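Local coordinates for phospholyase (Arthrobacter aurescens, PDB 5G4I), which is a pyridoxal phosphate-dependent phospholyase built on a class III transaminase fold, eliminating phosphate from its substrate, at residues A[59-64]-A[410-415]; A[260-265]-A[363-368]. All blocks are in the same frame, centred on the assembly; numbering follows the deposited sequence.

Interaction 1 of 2, residues A[59-64]-A[410-415]. With PO4 (phosphate ion), chain D.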
ATOM      1  N   ASP A  59      -7.290  24.307  11.052  1.00 11.35           N
ATOM      2  CA  ASP A  59      -7.398  22.845  10.974  1.00 11.48           C
ATOM      3  C   ASP A  59      -7.509  22.198  12.340  1.00 10.93           C
ATOM      4  O   ASP A  59      -6.476  22.101  13.031  1.00 12.67           O
ATOM      5  CB  ASP A  59      -6.201  22.277  10.176  1.00 11.26           C
ATOM      6  CG  ASP A  59      -6.360  20.799   9.787  1.00 12.04           C
ATOM      7  OD1 ASP A  59      -7.240  20.122  10.371  1.00 11.92           O
ATOM      8  OD2 ASP A  59      -5.577  20.401   8.891  1.00 12.26           O
ATOM      9  N   GLY A  60      -8.717  21.816  12.775  1.00 11.89           N
ATOM     10  CA  GLY A  60      -8.924  20.989  13.980  1.00 10.80           C
ATOM     11  C   GLY A  60      -9.167  19.507  13.797  1.00 12.48           C
ATOM     12  O   GLY A  60      -9.743  18.837  14.679  1.00 13.79           O
ATOM     13  N   TYR A  61      -8.727  19.018  12.608  1.00 11.26           N
ATOM     14  CA  TYR A  61      -9.087  17.658  12.173  1.00 12.59           C
ATOM     15  C   TYR A  61      -7.980  16.758  11.650  1.00 12.72           C
ATOM     16  O   TYR A  61      -8.017  15.541  11.879  1.00 13.84           O
ATOM     17  CB  TYR A  61     -10.274  17.738  11.092  1.00 14.25           C
ATOM     18  CG  TYR A  61     -10.622  16.396  10.452  1.00 17.07           C
ATOM     19  CD1 TYR A  61     -11.226  15.445  11.171  1.00 22.22           C
ATOM     20  CD2 TYR A  61     -10.065  16.080   9.235  1.00 22.10           C
ATOM     21  CE1 TYR A  61     -11.404  14.165  10.622  1.00 20.28           C
ATOM     22  CE2 TYR A  61     -10.216  14.816   8.698  1.00 25.96           C
ATOM     23  CZ  TYR A  61     -10.916  13.948   9.416  1.00 20.97           C
ATOM     24  OH  TYR A  61     -11.016  12.675   8.825  1.00 37.40           O
ATOM     25  N   ASN A  62      -7.073  17.287  10.824  1.00 10.77           N
ATOM     26  CA  ASN A  62      -6.169  16.412  10.035  1.00 11.46           C
ATOM     27  C   ASN A  62      -4.940  15.951  10.805  1.00 10.72           C
ATOM     28  O   ASN A  62      -4.129  16.765  11.236  1.00 12.37           O
ATOM     29  CB  ASN A  62      -5.754  17.086   8.726  1.00 11.88           C
ATOM     30  CG  ASN A  62      -6.949  17.155   7.750  1.00 15.72           C
ATOM     31  OD1 ASN A  62      -7.422  16.127   7.232  1.00 15.99           O
ATOM     32  ND2 ASN A  62      -7.576  18.356   7.687  1.00 15.32           N
ATOM     33  N   ASN A  63      -4.786  14.610  10.931  1.00 10.78           N
ATOM     34  CA  ASN A  63      -3.617  14.021  11.535  1.00 11.56           C
ATOM     35  C   ASN A  63      -2.505  13.561  10.568  1.00 10.05           C
ATOM     36  O   ASN A  63      -1.338  13.382  10.993  1.00 11.49           O
ATOM     37  CB  ASN A  63      -3.956  12.844  12.422  1.00 12.39           C
ATOM     38  CG  ASN A  63      -4.584  11.681  11.685  1.00 13.02           C
ATOM     39  OD1 ASN A  63      -5.054  11.793  10.563  1.00 12.25           O
ATOM     40  ND2 ASN A  63      -4.577  10.502  12.372  1.00 16.89           N
ATOM     41  N   VAL A  64      -2.772  13.465   9.268  1.00  9.98           N
ATOM     42  CA  VAL A  64      -1.762  13.123   8.316  1.00 10.28           C
ATOM     43  C   VAL A  64      -0.620  14.183   8.264  1.00 10.18           C
ATOM     44  O   VAL A  64       0.587  13.821   8.281  1.00 10.33           O
ATOM     45  CB  VAL A  64      -2.378  12.768   6.914  1.00 10.66           C
ATOM     46  CG1 VAL A  64      -1.307  12.708   5.847  1.00 11.29           C
ATOM     47  CG2 VAL A  64      -3.163  11.471   7.004  1.00 10.65           C
ATOM     48  N   VAL A 410     -20.295  12.064  18.523  1.00 15.47           N
ATOM     49  CA  VAL A 410     -19.098  12.482  19.285  1.00 14.32           C
ATOM     50  C   VAL A 410     -18.292  13.437  18.421  1.00 15.23           C
ATOM     51  O   VAL A 410     -17.774  13.075  17.375  1.00 15.77           O
ATOM     52  CB  VAL A 410     -18.270  11.292  19.752  1.00 14.87           C
ATOM     53  CG1 VAL A 410     -17.039  11.778  20.522  1.00 17.04           C
ATOM     54  CG2 VAL A 410     -19.085  10.298  20.555  1.00 17.69           C
ATOM     55  N   LEU A 411     -18.278  14.710  18.845  1.00 15.83           N
ATOM     56  CA  LEU A 411     -17.568  15.760  18.116  1.00 19.57           C
ATOM     57  C   LEU A 411     -16.086  15.550  18.334  1.00 25.79           C
ATOM     58  O   LEU A 411     -15.707  15.311  19.482  1.00 30.18           O
ATOM     59  CB  LEU A 411     -18.175  17.132  18.660  1.00 21.55           C
ATOM     60  CG  LEU A 411     -18.143  18.316  17.829  1.00 26.82           C
ATOM     61  CD1 LEU A 411     -19.055  18.187  16.610  1.00 24.77           C
ATOM     62  CD2 LEU A 411     -18.541  19.495  18.643  1.00 24.28           C
ATOM     63  N   LYS A 412     -15.329  15.480  17.230  1.00 22.23           N
ATOM     64  CA  LYS A 412     -13.936  15.046  17.243  1.00 27.55           C
ATOM     65  C   LYS A 412     -12.996  16.143  16.816  1.00 32.28           C
ATOM     66  O   LYS A 412     -13.178  16.733  15.724  1.00 32.98           O
ATOM     67  CB  LYS A 412     -13.756  13.979  16.273  1.00 28.49           C
ATOM     68  CG  LYS A 412     -12.367  13.409  16.183  1.00 36.90           C
ATOM     69  CD  LYS A 412     -12.057  13.042  14.757  1.00 34.69           C
ATOM     70  CE  LYS A 412     -12.128  11.596  14.419  1.00 38.94           C
ATOM     71  NZ  LYS A 412     -11.401  11.292  13.173  1.00 34.73           N
ATOM     72  N   MET A 413     -11.914  16.270  17.597  1.00 22.66           N
ATOM     73  CA  MET A 413     -10.905  17.334  17.302  1.00 20.37           C
ATOM     74  C   MET A 413      -9.524  16.777  17.482  1.00 18.51           C
ATOM     75  O   MET A 413      -9.253  16.129  18.536  1.00 17.65           O
ATOM     76  CB  MET A 413     -11.131  18.364  18.274  1.00 20.83           C
ATOM     77  CG  MET A 413     -12.438  19.067  17.919  1.00 27.71           C
ATOM     78  SD  MET A 413     -13.401  19.942  19.089  1.00 27.91           S
ATOM     79  CE  MET A 413     -13.090  19.940  20.831  1.00 17.77           C
ATOM     80  N   ARG A 414      -8.748  16.922  16.425  1.00 14.20           N
ATOM     81  CA  ARG A 414      -7.518  16.129  16.236  1.00 15.71           C
ATOM     82  C   ARG A 414      -6.700  16.912  15.243  1.00 13.69           C
ATOM     83  O   ARG A 414      -6.489  16.488  14.135  1.00 15.69           O
ATOM     84  CB  ARG A 414      -7.873  14.669  15.743  1.00 16.73           C
ATOM     85  CG  ARG A 414      -6.652  13.720  15.428  1.00 16.02           C
ATOM     86  CD  ARG A 414      -6.991  12.508  14.511  1.00 19.04           C
ATOM     87  NE  ARG A 414      -7.363  13.078  13.206  1.00 16.30           N
ATOM     88  CZ  ARG A 414      -7.929  12.357  12.214  1.00 15.87           C
ATOM     89  NH1 ARG A 414      -7.909  10.993  12.249  1.00 18.04           N
ATOM     90  NH2 ARG A 414      -8.287  12.873  11.053  1.00 18.83           N
ATOM     91  N   PRO A 415      -6.086  18.024  15.717  1.00 11.31           N
ATOM     92  CA  PRO A 415      -5.330  18.918  14.773  1.00 11.11           C
ATOM     93  C   PRO A 415      -3.926  18.461  14.436  1.00 10.20           C
ATOM     94  O   PRO A 415      -3.414  17.560  15.192  1.00 10.85           O
ATOM     95  CB  PRO A 415      -5.279  20.236  15.566  1.00 11.35           C
ATOM     96  CG  PRO A 415      -5.275  19.805  17.015  1.00 13.38           C
ATOM     97  CD  PRO A 415      -6.213  18.632  17.070  1.00 11.74           C
TER
HETATM   98  P   PO4 D1442      -9.840   9.793   9.441  1.00 28.35           P
HETATM   99  O1  PO4 D1442      -9.402   9.288  10.688  1.00 29.41           O
HETATM  100  O2  PO4 D1442      -9.020  10.938   8.853  1.00 33.92           O
HETATM  101  O3  PO4 D1442     -10.965  10.643  10.022  1.00 43.89           O
HETATM  102  O4  PO4 D1442     -10.322   8.841   8.377  1.00 36.71           O
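Arg414 reaches from the end of strand 410-413 into the loop 59-64, and its side chain carries most of the contact. CB passes Tyr61 O at 4.0 Å, and CG and then CD run beside Asn63 CB. A bend at chi3 (65°) turns NE toward Tyr61 O, and the guanidinium then grips that carbonyl side-on: NE lies 2.9 Å and NH2 2.8 Å from Tyr61 O, both bonds bent and from opposite faces of the carbonyl plane. The amide of Asn63 stacks on one face of the guanidinium, the planes 10° apart with OD1 over the centre, while Lys412 NZ stands above the opposite face, toward its rim. Arg414 NH2 also sits over one face of the Tyr61 ring, in a cation-pi contact. In this class III transaminase fold, strand 410-413 and strand 56-59, which runs into the loop, share a mixed sheet built from both chain ends; beside it lies the active site, where cofactor-binding Gln254 accepts from Arg414 NH1. A phosphate ion, probably from the crystallisation liquor, takes NH1 through O1 at 2.8 Å and NH2 through O2 at 3.0 Å; Arg90 of the second subunit and Gln254 hold it too. On the backbone, Arg414 N donates to Gly60 O at 2.8 Å, almost straight. Asp59, bonded to His69, braces this turn through OD1, which accepts from both Tyr61 N and Asn62 N.

Interaction 2 of 2, residues A[260-265]-A[363-368]; sequences TGSGMW and RGRGLF
Thr260 and Gly366 meet backbone to backbone, their CA atoms 4.3 Å apart, and this is the tight part of the contact. Gly366 CA lies 3.4 Å from Thr260 O in a CA-H...O contact, and a side chain on Gly366 would run into Thr260 C and Gly261 N. Beside it the aliphatic part of Arg365 packs on the threonine, with CD 4.1 Å from Thr260 CB and 3.6 Å from Thr260 O. Gly366 and Leu367 are the two central residues of a type II' beta turn, a hairpin turn joining strands 359-365 and 368-373 at the edge of the mixed sheet that also holds strand 410-413; Phe368 N closes it on Arg365 O. The loop 260-265, which follows strand 247-251 of the other large sheet, lies against this turn. Toward solvent the contact thins to one polar link: the Arg365 chain bends at chi3 (78°), which places NE, and beyond it NH1 donates to Ser262 OG at 3.0 Å, with the oxygen nearly in the guanidinium plane. An alanine at Arg365 would probably leave Ser262 OG without this donor and strip the hydrocarbon cover from Thr260 CB.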
ATOM      1  N   THR A 260      -1.173  11.251  21.897  1.00  9.46           N
ATOM      2  CA  THR A 260      -1.773  11.211  23.247  1.00 11.25           C
ATOM      3  C   THR A 260      -1.006  12.064  24.274  1.00 11.65           C
ATOM      4  O   THR A 260      -1.555  12.230  25.395  1.00 11.65           O
ATOM      5  CB  THR A 260      -1.835   9.760  23.855  1.00 11.78           C
ATOM      6  OG1 THR A 260      -0.541   9.272  24.096  1.00 12.13           O
ATOM      7  CG2 THR A 260      -2.625   8.770  22.958  1.00 13.26           C
ATOM      8  N   GLY A 261       0.170  12.604  23.932  1.00 10.58           N
ATOM      9  CA  GLY A 261       0.943  13.485  24.874  1.00 11.60           C
ATOM     10  C   GLY A 261       1.707  12.690  25.950  1.00 10.87           C
ATOM     11  O   GLY A 261       2.901  13.004  26.166  1.00 13.78           O
ATOM     12  N   SER A 262       1.063  11.680  26.590  1.00 12.59           N
ATOM     13  CA  SER A 262       1.647  10.999  27.725  1.00 14.11           C
ATOM     14  C   SER A 262       2.612   9.907  27.383  1.00 18.03           C
ATOM     15  O   SER A 262       3.254   9.357  28.296  1.00 17.89           O
ATOM     16  CB  SER A 262       0.535  10.497  28.643  1.00 16.37           C
ATOM     17  OG  SER A 262      -0.423   9.682  27.976  1.00 18.04           O
ATOM     18  N   GLY A 263       2.695   9.527  26.096  1.00 15.53           N
ATOM     19  CA  GLY A 263       3.685   8.532  25.606  1.00 17.98           C
ATOM     20  C   GLY A 263       3.771   8.622  24.059  1.00 12.17           C
ATOM     21  O   GLY A 263       2.825   9.181  23.461  1.00 12.30           O
ATOM     22  N   MET A 264       4.808   8.054  23.461  1.00 10.14           N
ATOM     23  CA  MET A 264       4.888   7.990  22.014  1.00  9.76           C
ATOM     24  C   MET A 264       3.742   7.161  21.415  1.00 10.07           C
ATOM     25  O   MET A 264       3.169   7.534  20.325  1.00  8.89           O
ATOM     26  CB  MET A 264       6.253   7.445  21.560  1.00 11.87           C
ATOM     27  CG  MET A 264       6.462   7.643  20.121  1.00 15.39           C
ATOM     28  SD  MET A 264       6.716   9.451  19.602  1.00 16.24           S
ATOM     29  CE  MET A 264       7.424   8.933  18.029  1.00 20.93           C
ATOM     30  N   TRP A 265       3.333   6.081  22.100  1.00  9.40           N
ATOM     31  CA  TRP A 265       2.378   5.090  21.555  1.00  9.00           C
ATOM     32  C   TRP A 265       1.200   4.984  22.486  1.00  9.60           C
ATOM     33  O   TRP A 265       1.351   4.973  23.733  1.00 10.08           O
ATOM     34  CB  TRP A 265       3.071   3.703  21.395  1.00  9.44           C
ATOM     35  CG  TRP A 265       4.378   3.839  20.568  1.00  9.19           C
ATOM     36  CD1 TRP A 265       5.659   3.745  21.039  1.00  9.13           C
ATOM     37  CD2 TRP A 265       4.523   4.313  19.234  1.00  9.38           C
ATOM     38  NE1 TRP A 265       6.586   4.055  20.100  1.00 10.09           N
ATOM     39  CE2 TRP A 265       5.886   4.446  18.962  1.00  9.23           C
ATOM     40  CE3 TRP A 265       3.578   4.612  18.197  1.00 10.13           C
ATOM     41  CZ2 TRP A 265       6.376   4.890  17.709  1.00 10.77           C
ATOM     42  CZ3 TRP A 265       4.076   5.022  16.965  1.00  9.51           C
ATOM     43  CH2 TRP A 265       5.443   5.183  16.732  1.00 10.64           C
ATOM     44  N   ARG A 363     -13.970  13.459  26.510  1.00 13.86           N
ATOM     45  CA  ARG A 363     -13.291  12.226  26.122  1.00 16.04           C
ATOM     46  C   ARG A 363     -11.905  12.550  25.526  1.00 15.03           C
ATOM     47  O   ARG A 363     -11.670  13.573  24.893  1.00 14.47           O
ATOM     48  CB  ARG A 363     -14.166  11.494  25.119  1.00 15.96           C
ATOM     49  CG  ARG A 363     -15.543  11.059  25.675  1.00 15.51           C
ATOM     50  CD  ARG A 363     -16.503  10.680  24.557  1.00 14.88           C
ATOM     51  NE  ARG A 363     -17.808  10.207  25.095  1.00 16.24           N
ATOM     52  CZ  ARG A 363     -18.013   9.003  25.585  1.00 18.53           C
ATOM     53  NH1 ARG A 363     -17.092   8.093  25.567  1.00 19.06           N
ATOM     54  NH2 ARG A 363     -19.186   8.761  26.199  1.00 19.08           N
ATOM     55  N   GLY A 364     -11.025  11.585  25.691  1.00 18.62           N
ATOM     56  CA  GLY A 364      -9.669  11.606  24.996  1.00 19.65           C
ATOM     57  C   GLY A 364      -8.551  12.122  25.877  1.00 22.19           C
ATOM     58  O   GLY A 364      -8.666  12.355  27.126  1.00 23.68           O
ATOM     59  N   ARG A 365      -7.349  12.371  25.274  1.00 20.65           N
ATOM     60  CA  ARG A 365      -6.260  13.097  25.998  1.00 20.14           C
ATOM     61  C   ARG A 365      -5.260  13.624  24.950  1.00 16.11           C
ATOM     62  O   ARG A 365      -5.381  13.262  23.758  1.00 16.50           O
ATOM     63  CB  ARG A 365      -5.464  12.301  27.069  1.00 20.95           C
ATOM     64  CG  ARG A 365      -4.881  11.066  26.404  1.00 18.74           C
ATOM     65  CD  ARG A 365      -3.940  10.404  27.359  1.00 19.43           C
ATOM     66  NE  ARG A 365      -4.685   9.648  28.355  1.00 19.66           N
ATOM     67  CZ  ARG A 365      -4.137   8.861  29.279  1.00 20.60           C
ATOM     68  NH1 ARG A 365      -2.829   8.720  29.419  1.00 20.60           N
ATOM     69  NH2 ARG A 365      -4.978   8.168  30.104  1.00 22.42           N
ATOM     70  N   GLY A 366      -4.368  14.454  25.365  1.00 16.44           N
ATOM     71  CA  GLY A 366      -3.368  14.998  24.509  1.00 14.99           C
ATOM     72  C   GLY A 366      -4.056  15.824  23.452  1.00 16.59           C
ATOM     73  O   GLY A 366      -4.891  16.698  23.784  1.00 21.12           O
ATOM     74  N   LEU A 367      -3.754  15.596  22.192  1.00 11.33           N
ATOM     75  CA  LEU A 367      -4.402  16.367  21.084  1.00 10.99           C
ATOM     76  C   LEU A 367      -5.419  15.482  20.304  1.00 11.58           C
ATOM     77  O   LEU A 367      -5.670  15.715  19.106  1.00 11.80           O
ATOM     78  CB  LEU A 367      -3.398  17.092  20.181  1.00 11.23           C
ATOM     79  CG  LEU A 367      -2.664  18.241  20.822  1.00 12.15           C
ATOM     80  CD1 LEU A 367      -1.670  18.866  19.910  1.00 11.70           C
ATOM     81  CD2 LEU A 367      -3.700  19.320  21.243  1.00 14.06           C
ATOM     82  N   PHE A 368      -6.056  14.521  20.975  1.00 11.90           N
ATOM     83  CA  PHE A 368      -7.220  13.777  20.419  1.00 12.52           C
ATOM     84  C   PHE A 368      -8.325  13.881  21.459  1.00 14.21           C
ATOM     85  O   PHE A 368      -8.352  13.168  22.461  1.00 13.58           O
ATOM     86  CB  PHE A 368      -6.878  12.317  20.035  1.00 12.58           C
ATOM     87  CG  PHE A 368      -7.754  11.720  18.999  1.00 13.38           C
ATOM     88  CD1 PHE A 368      -9.140  12.004  18.917  1.00 15.55           C
ATOM     89  CD2 PHE A 368      -7.231  10.870  18.016  1.00 15.14           C
ATOM     90  CE1 PHE A 368      -9.970  11.379  17.949  1.00 16.86           C
ATOM     91  CE2 PHE A 368      -8.074  10.289  17.099  1.00 15.20           C
ATOM     92  CZ  PHE A 368      -9.428  10.580  17.013  1.00 15.66           C
TER

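How the interactions relate
Interaction 1 is buried and rich in charge: an arginine, a lysine and a phosphate ion gather beside the cofactor site, and the second subunit reaches this place as well. Interaction 2 runs from a buried glycine-threonine backbone contact to an exposed serine, buries less than half as much surface, and has a single hydrogen bond across it. Both draw on the same mixed sheet, in which strands 410-413 and 368-373 are neighbours; interaction 2 ties its hairpin to a loop of the other large sheet. The two meet at Phe368, whose ring packs on Arg414 CD and Lys412 CG, and Arg259 bonds to the carbonyls of both Pro415 and Leu367.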